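Local structure of ORF131 protein (Ralstonia metallidurans, 2WTO) at residues 73-78 against 118-123; 53-58 against 91-96; 98-103 against 122-127. The protein probably binds heavy-metal ions as the resistance protein CzcE of a metal-tolerant bacterium. All coordinates share one frame; numbering follows the deposited sequence. Where two conformers were deposited one is given.

Interaction 1 of 3, residues 73-78 against 118-123; sequences VNVDSG and VRVYID. With MG (magnesium ion), chain I.
Val75 lays its CG2 methyl across Val120 and Ile122, with CG2 3.4 Å from Val120 CG1, a tight fit, and 3.7 Å from Ile122 CG1. A chi1 of -57° turns CG2 toward the neighbouring strand. Compact branched residues suit this face of two parallel strands, whose backbones are joined by four bonds, among them Val75 N to Tyr121 O at 2.8 Å. On the other face Asn74 and Tyr121 run side by side, Asn74 OD1 lying 3.5 Å from Tyr121 CB; Asn74 ND2 bonds to Asn74 O of the second subunit, and Tyr121 OH to Asp100. Farther along, Asp76 OD1 stands 3.6 Å from Asp123 OD2, an approach of two carboxylates probably eased by two bridging waters and by the magnesium ion, which Asp123 OD2 binds at 2.0 Å and Asp123 of the second subunit also ligates. Ser77 closes the end: OG donates to Asp123 O at 2.7 Å, in the carbonyl plane, while bonding Met97 N too. Strand 119-123 is central, between 72-76 and 101-104; Val75, Val120 and Ile122 pack on Phe94 of strand 88-94, with Leu105 of helix 105-108 covering Val120.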
# COMPACT_ATOMS: atom_id res chain seq x y z
N VAL A 73 -4.10 -3.49 -1.52
CA VAL A 73 -3.17 -2.38 -1.31
C VAL A 73 -3.89 -1.34 -0.45
O VAL A 73 -5.11 -1.35 -0.38
CB VAL A 73 -2.69 -1.73 -2.65
CG1 VAL A 73 -2.05 -2.79 -3.55
CG2 VAL A 73 -3.84 -1.07 -3.38
N ASN A 74 -3.14 -0.47 0.22
CA ASN A 74 -3.73 0.59 1.04
C ASN A 74 -3.48 1.91 0.34
O ASN A 74 -2.34 2.22 -0.01
CB ASN A 74 -3.05 0.67 2.41
CG ASN A 74 -3.36 -0.53 3.30
OD1 ASN A 74 -4.31 -1.27 3.05
ND2 ASN A 74 -2.57 -0.70 4.35
N VAL A 75 -4.54 2.70 0.14
CA VAL A 75 -4.38 4.06 -0.38
C VAL A 75 -5.07 5.05 0.57
O VAL A 75 -5.93 4.66 1.37
CB VAL A 75 -4.92 4.19 -1.81
CG1 VAL A 75 -4.22 3.17 -2.74
CG2 VAL A 75 -6.47 4.03 -1.83
N ASP A 76 -4.67 6.32 0.50
CA ASP A 76 -5.33 7.37 1.28
C ASP A 76 -6.47 8.01 0.48
O ASP A 76 -6.42 8.07 -0.73
CB ASP A 76 -4.32 8.46 1.65
CG ASP A 76 -3.49 8.07 2.87
OD1 ASP A 76 -4.03 7.39 3.76
OD2 ASP A 76 -2.30 8.45 2.94
N SER A 77 -7.48 8.50 1.19
CA SER A 77 -8.45 9.39 0.57
C SER A 77 -7.65 10.51 -0.13
O SER A 77 -6.70 11.07 0.46
CB SER A 77 -9.37 9.98 1.65
OG SER A 77 -10.42 9.08 1.96
N GLY A 78 -8.00 10.81 -1.38
CA GLY A 78 -7.35 11.89 -2.11
C GLY A 78 -6.02 11.55 -2.76
O GLY A 78 -5.46 12.36 -3.50
N VAL A 118 -7.95 -7.57 -7.10
CA VAL A 118 -7.12 -6.77 -6.21
C VAL A 118 -7.97 -5.75 -5.48
O VAL A 118 -8.54 -4.85 -6.11
CB VAL A 118 -6.02 -6.00 -6.99
CG1 VAL A 118 -5.18 -5.15 -6.02
CG2 VAL A 118 -5.15 -7.00 -7.77
N ARG A 119 -8.08 -5.88 -4.18
CA ARG A 119 -8.94 -4.95 -3.44
C ARG A 119 -8.14 -3.75 -2.94
O ARG A 119 -7.06 -3.90 -2.38
CB ARG A 119 -9.73 -5.67 -2.35
CG ARG A 119 -10.75 -6.65 -3.00
CD ARG A 119 -11.96 -7.00 -2.13
NE ARG A 119 -12.75 -5.84 -1.79
CZ ARG A 119 -13.78 -5.39 -2.50
NH1 ARG A 119 -14.20 -6.02 -3.60
NH2 ARG A 119 -14.41 -4.31 -2.09
N VAL A 120 -8.68 -2.56 -3.19
CA VAL A 120 -8.06 -1.32 -2.71
C VAL A 120 -8.71 -0.85 -1.40
O VAL A 120 -9.89 -0.54 -1.37
CB VAL A 120 -8.17 -0.18 -3.75
CG1 VAL A 120 -7.44 1.09 -3.25
CG2 VAL A 120 -7.60 -0.64 -5.08
N TYR A 121 -7.92 -0.80 -0.34
CA TYR A 121 -8.40 -0.32 0.94
C TYR A 121 -8.17 1.18 1.00
O TYR A 121 -7.03 1.63 0.95
CB TYR A 121 -7.61 -1.01 2.05
CG TYR A 121 -8.25 -0.92 3.39
CD1 TYR A 121 -8.95 -2.00 3.93
CD2 TYR A 121 -8.15 0.27 4.12
CE1 TYR A 121 -9.54 -1.88 5.20
CE2 TYR A 121 -8.73 0.39 5.39
CZ TYR A 121 -9.42 -0.68 5.91
OH TYR A 121 -9.98 -0.54 7.16
N ILE A 122 -9.25 1.96 1.08
CA ILE A 122 -9.11 3.42 1.13
C ILE A 122 -9.33 3.95 2.54
O ILE A 122 -10.40 3.74 3.13
CB ILE A 122 -10.14 4.10 0.19
CG1 ILE A 122 -10.06 3.48 -1.21
CG2 ILE A 122 -9.93 5.63 0.21
CD1 ILE A 122 -11.37 3.58 -2.05
N ASP A 123 -8.32 4.62 3.08
CA ASP A 123 -8.37 5.16 4.42
C ASP A 123 -9.33 6.35 4.43
O ASP A 123 -9.44 7.08 3.43
CB ASP A 123 -6.96 5.60 4.86
CG ASP A 123 -6.90 6.05 6.31
OD1 ASP A 123 -7.54 5.42 7.18
OD2 ASP A 123 -6.20 7.05 6.58
MG MG I . -5.84 8.09 8.20
O HOH W 1 -4.39 8.91 6.00
O HOH W 2 -3.63 6.70 6.14
O HOH W 3 -6.81 9.16 4.22
O HOH W 4 -6.95 6.91 9.34
O HOH W 5 -7.52 9.30 8.16
O HOH W 6 -4.99 9.89 7.62
O HOH W 7 -5.27 8.75 10.16

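Interaction 2 of 3, residues 53-58 against 91-96; sequences DPAGQS and AWTFAQ
Strands 53-55 and 91-94 run antiparallel but strongly splayed, their axes at 135° and 4.1 Å apart at closest. Asp53 and Thr93 form a hydrogen-bonded pair: Thr93 N gives a nearly straight bond to Asp53 O (2.7 Å), and Asp53 N returns one to Thr93 O. Beyond this pair the register slackens. Ala55 N still reaches Ala91 O at 3.0 Å, but comes from above the carbonyl plane, 57° out of it, and a water instead of a direct bond joins Ala55 O to Ala91 N. Pro54 fits between, for it faces Trp92 in a non-hydrogen-bonded pair, where the missing N-H costs the pairing nothing.

The indole of Trp92 is the main side chain here. With CG anti to the backbone N (chi1 -170°), the ring turns back beneath the Asp53-Pro54 peptide, so that one face carries Asp53 O, 3.6 Å above its plane, and Pro54 N beside it. The proline ring extends this cover, its CD 3.8 Å from Trp92 CZ3. Broad and flat, tryptophan can support a whole peptide group, while its NE1 is satisfied by Tyr51 O. Trp92 CD1 stands over the centre of the Phe94 ring, 3.4 Å above its plane. Between the strands, where the CB atoms of Ala55 and Ala91 each point at the other segment, small residues meet: Ala55 CB lies 4.0 Å from Ala91 CB and 3.5 Å from Thr93 OG1, whose hydroxyl bonds to Thr80. Asp53, at the solvent side, is tied by a water from its OD2 to Thr93 O.

The arrangement is that of a short edge strand on a mixed sheet ordered 52-55, 88-94, 80-85, 63-65, with Trp92 and Phe94 both touching Leu108 of helix 105-108, and Phe94 also strand 119-123.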
# COMPACT_ATOMS: atom_id res chain seq x y z
N ASP A 53 -11.81 9.39 -9.22
CA ASP A 53 -11.78 9.88 -10.58
C ASP A 53 -10.52 9.39 -11.31
O ASP A 53 -9.45 9.27 -10.70
CB ASP A 53 -11.77 11.42 -10.54
CG ASP A 53 -13.03 11.97 -9.91
OD1 ASP A 53 -14.06 11.96 -10.61
OD2 ASP A 53 -13.01 12.38 -8.73
N PRO A 54 -10.66 9.10 -12.61
CA PRO A 54 -9.50 8.78 -13.45
C PRO A 54 -8.47 9.88 -13.30
O PRO A 54 -8.83 11.05 -13.16
CB PRO A 54 -10.09 8.81 -14.87
CG PRO A 54 -11.50 8.40 -14.68
CD PRO A 54 -11.93 9.01 -13.36
N ALA A 55 -7.19 9.51 -13.31
CA ALA A 55 -6.13 10.48 -13.15
C ALA A 55 -5.09 10.26 -14.24
O ALA A 55 -5.08 9.21 -14.89
CB ALA A 55 -5.47 10.34 -11.78
N GLY A 56 -4.21 11.23 -14.42
CA GLY A 56 -3.06 11.03 -15.29
C GLY A 56 -1.85 10.54 -14.52
O GLY A 56 -1.60 10.95 -13.37
N GLN A 57 -1.09 9.65 -15.14
CA GLN A 57 0.15 9.16 -14.54
C GLN A 57 1.10 10.26 -14.06
O GLN A 57 1.84 10.09 -13.07
CB GLN A 57 0.87 8.30 -15.58
CG GLN A 57 2.02 7.52 -14.99
CD GLN A 57 2.94 6.96 -16.05
OE1 GLN A 57 2.50 6.62 -17.17
NE2 GLN A 57 4.23 6.85 -15.71
N SER A 58 1.08 11.40 -14.75
CA SER A 58 2.00 12.48 -14.43
C SER A 58 1.68 13.13 -13.08
O SER A 58 2.47 13.90 -12.54
CB SER A 58 2.01 13.53 -15.55
OG SER A 58 0.79 14.25 -15.55
N ALA A 91 -3.94 5.41 -13.92
CA ALA A 91 -3.92 6.12 -12.64
C ALA A 91 -5.31 6.55 -12.18
O ALA A 91 -6.24 6.66 -12.98
CB ALA A 91 -2.98 7.35 -12.71
N TRP A 92 -5.44 6.77 -10.87
CA TRP A 92 -6.72 7.05 -10.23
C TRP A 92 -6.51 8.00 -9.07
O TRP A 92 -5.54 7.85 -8.33
CB TRP A 92 -7.32 5.75 -9.69
CG TRP A 92 -8.73 5.86 -9.22
CD1 TRP A 92 -9.17 6.07 -7.94
CD2 TRP A 92 -9.90 5.76 -10.04
NE1 TRP A 92 -10.55 6.11 -7.92
CE2 TRP A 92 -11.02 5.91 -9.19
CE3 TRP A 92 -10.11 5.57 -11.41
CZ2 TRP A 92 -12.33 5.88 -9.68
CZ3 TRP A 92 -11.41 5.53 -11.89
CH2 TRP A 92 -12.50 5.68 -11.02
N THR A 93 -7.43 8.95 -8.89
CA THR A 93 -7.41 9.79 -7.69
C THR A 93 -8.57 9.37 -6.79
O THR A 93 -9.73 9.45 -7.16
CB THR A 93 -7.55 11.32 -8.01
OG1 THR A 93 -6.42 11.78 -8.78
CG2 THR A 93 -7.60 12.13 -6.70
N PHE A 94 -8.24 8.88 -5.60
CA PHE A 94 -9.26 8.35 -4.71
C PHE A 94 -10.09 9.46 -4.07
O PHE A 94 -9.57 10.54 -3.76
CB PHE A 94 -8.65 7.39 -3.70
CG PHE A 94 -8.15 6.15 -4.36
CD1 PHE A 94 -9.01 5.07 -4.57
CD2 PHE A 94 -6.87 6.09 -4.87
CE1 PHE A 94 -8.57 3.92 -5.24
CE2 PHE A 94 -6.42 4.97 -5.55
CZ PHE A 94 -7.27 3.88 -5.74
N ALA A 95 -11.39 9.19 -3.94
CA ALA A 95 -12.32 10.14 -3.35
C ALA A 95 -12.02 10.37 -1.87
O ALA A 95 -11.23 9.64 -1.26
CB ALA A 95 -13.78 9.62 -3.51
N GLN A 96 -12.67 11.39 -1.29
CA GLN A 96 -12.55 11.67 0.14
C GLN A 96 -13.63 10.87 0.87
O GLN A 96 -14.82 11.24 0.84
CB GLN A 96 -12.73 13.17 0.40
CG GLN A 96 -11.68 14.06 -0.31
CD GLN A 96 -10.27 13.94 0.29
OE1 GLN A 96 -10.10 13.56 1.45
NE2 GLN A 96 -9.27 14.30 -0.48
O HOH W 8 -10.90 12.12 -7.31
O HOH W 9 -4.21 6.93 -16.36

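Interaction 3 of 3, residues 98-103 against 122-127; sequences VRDTSV and IDRSDL. With MG (magnesium ion), chain I.
Val98 meets Arg124 through its carbonyl: Val98 O lies 3.2 Å from Arg124 CD and equally near CG, so the aliphatic part of the arginine runs past the turn. Arg124 starts out extended (chi1 174°) and then bends at chi3, which brings the guanidinium back beside Asp100. Arg99 adds mostly backbone, its carbonyl carbon resting against Arg124 CB.

Asp100 carries the polar part of the contact. Its OD1 accepts Arg124 N at 2.9 Å on the anti side of the carboxylate, 22° out of plane, and makes a long salt bridge to Arg124 NH1 at 3.9 Å. A short acidic side chain suits this spot just before the strand, near enough to accept the Arg124 N-H and to approach its guanidinium. A water lies between Asp100 OD2, the oxygen that also serves Tyr121, and Asp123 OD1, and a second joins Asp100 N to Arg124 NH1, weakly at the arginine.

At Thr101 the strands pair properly. Ile122 N donates to Thr101 O at 2.7 Å and Thr101 N to Ile122 O, an antiparallel hydrogen-bonded pair, while Thr101 CG2 lies alongside the isoleucine, 4.1 Å from its CD1. Val103 reaches the same methyl, its CG1 lying 4.0 Å from Ile122 CD1, so Thr101 and Val103, both beta-branched, pack from strand 101-104 on the end of Ile122.

Asp100 OD1 stands only 3.1 Å from Asp123 OD1, two acceptors of like charge. The magnesium ion, whose waters are held by Asp123 OD1, Arg124 O and Asp126, lies close by on the Asp123 side; the cation, Arg124 and the bridging water may together offset the repulsion.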
# COMPACT_ATOMS: atom_id res chain seq x y z
N VAL A 98 -15.84 9.06 3.91
CA VAL A 98 -16.25 9.39 5.26
C VAL A 98 -15.76 8.32 6.26
O VAL A 98 -15.57 8.60 7.45
CB VAL A 98 -17.80 9.55 5.35
CG1 VAL A 98 -18.48 8.21 5.08
CG2 VAL A 98 -18.19 10.15 6.67
N ARG A 99 -15.57 7.10 5.78
CA ARG A 99 -15.05 6.01 6.62
C ARG A 99 -14.12 5.13 5.77
O ARG A 99 -14.18 5.18 4.54
CB ARG A 99 -16.21 5.17 7.17
CG ARG A 99 -17.04 4.49 6.10
CD ARG A 99 -18.15 3.61 6.71
NE ARG A 99 -18.99 4.36 7.65
CZ ARG A 99 -20.07 5.05 7.30
NH1 ARG A 99 -20.47 5.07 6.03
NH2 ARG A 99 -20.77 5.72 8.21
N ASP A 100 -13.27 4.33 6.42
CA ASP A 100 -12.47 3.34 5.70
C ASP A 100 -13.41 2.48 4.85
O ASP A 100 -14.50 2.07 5.29
CB ASP A 100 -11.70 2.40 6.65
CG ASP A 100 -10.63 3.09 7.48
OD1 ASP A 100 -10.39 4.31 7.36
OD2 ASP A 100 -10.01 2.37 8.28
N THR A 101 -13.00 2.21 3.62
CA THR A 101 -13.83 1.46 2.69
C THR A 101 -12.91 0.75 1.70
O THR A 101 -11.72 1.06 1.61
CB THR A 101 -14.87 2.38 1.97
OG1 THR A 101 -15.82 1.59 1.25
CG2 THR A 101 -14.18 3.34 0.99
N SER A 102 -13.43 -0.24 0.98
CA SER A 102 -12.63 -0.88 -0.06
C SER A 102 -13.41 -0.95 -1.37
O SER A 102 -14.64 -0.88 -1.39
CB SER A 102 -12.14 -2.27 0.37
OG SER A 102 -13.19 -3.25 0.36
N VAL A 103 -12.68 -1.10 -2.47
CA VAL A 103 -13.27 -1.29 -3.79
C VAL A 103 -12.35 -2.18 -4.61
O VAL A 103 -11.12 -2.17 -4.40
CB VAL A 103 -13.54 0.09 -4.52
CG1 VAL A 103 -12.25 0.85 -4.79
CG2 VAL A 103 -14.31 -0.13 -5.82
N ILE A 122 -9.25 1.96 1.08
CA ILE A 122 -9.11 3.42 1.13
C ILE A 122 -9.33 3.95 2.54
O ILE A 122 -10.40 3.74 3.13
CB ILE A 122 -10.14 4.10 0.19
CG1 ILE A 122 -10.06 3.48 -1.21
CG2 ILE A 122 -9.93 5.63 0.21
CD1 ILE A 122 -11.37 3.58 -2.05
N ASP A 123 -8.32 4.62 3.08
CA ASP A 123 -8.37 5.16 4.42
C ASP A 123 -9.33 6.35 4.43
O ASP A 123 -9.44 7.08 3.43
CB ASP A 123 -6.96 5.60 4.86
CG ASP A 123 -6.90 6.05 6.31
OD1 ASP A 123 -7.54 5.42 7.18
OD2 ASP A 123 -6.20 7.05 6.58
N ARG A 124 -10.03 6.51 5.55
CA ARG A 124 -10.97 7.60 5.78
C ARG A 124 -10.31 8.96 5.59
O ARG A 124 -9.15 9.15 5.94
CB ARG A 124 -11.45 7.50 7.23
CG ARG A 124 -12.33 8.63 7.70
CD ARG A 124 -12.86 8.36 9.11
NE ARG A 124 -11.89 8.72 10.14
CZ ARG A 124 -11.06 7.87 10.74
NH1 ARG A 124 -11.07 6.58 10.42
NH2 ARG A 124 -10.22 8.31 11.67
N SER A 125 -11.07 9.92 5.06
CA SER A 125 -10.57 11.27 4.84
C SER A 125 -10.43 12.07 6.13
O SER A 125 -11.25 11.99 7.03
CB SER A 125 -11.54 12.03 3.92
OG SER A 125 -11.18 13.39 3.82
N ASP A 126 -9.37 12.86 6.20
CA ASP A 126 -9.17 13.77 7.32
C ASP A 126 -9.98 15.05 7.20
O ASP A 126 -9.89 15.93 8.06
CB ASP A 126 -7.68 14.12 7.41
CG ASP A 126 -6.82 12.90 7.74
OD1 ASP A 126 -7.21 12.17 8.68
OD2 ASP A 126 -5.79 12.67 7.06
N LEU A 127 -10.76 15.18 6.13
CA LEU A 127 -11.48 16.43 5.90
C LEU A 127 -12.82 16.52 6.64
O LEU A 127 -13.45 17.57 6.66
CB LEU A 127 -11.70 16.65 4.40
CG LEU A 127 -10.47 16.68 3.50
CD1 LEU A 127 -10.94 16.92 2.07
CD2 LEU A 127 -9.49 17.76 3.93
MG MG I . -5.84 8.09 8.20
O HOH W 10 -13.55 4.37 9.55
O HOH W 11 -7.38 2.82 7.89
O HOH W 4 -6.95 6.91 9.34
O HOH W 5 -7.52 9.30 8.16
O HOH W 6 -4.99 9.89 7.62
O HOH W 7 -5.27 8.75 10.16

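In the fold
Interactions 1 and 3 belong to one three-stranded sheet and share strand 119-123, 72-76 lying parallel on one flank and 101-104 antiparallel on the other. Interaction 1 is the more buried, built on valines and regular backbone bonds, whereas 3 is partly exposed and richer in charge; both include Asp123 and its magnesium ion, and both touch the second subunit. Interaction 2 lies in the other sheet, at its edge, touches no other subunit, and relies on an indole supporting a peptide. The two sheets meet at Phe94, two residues after Trp92. Near the loops, Gln96 bonds Ser125, so 91-96 also reaches the segment that interaction 3 uses.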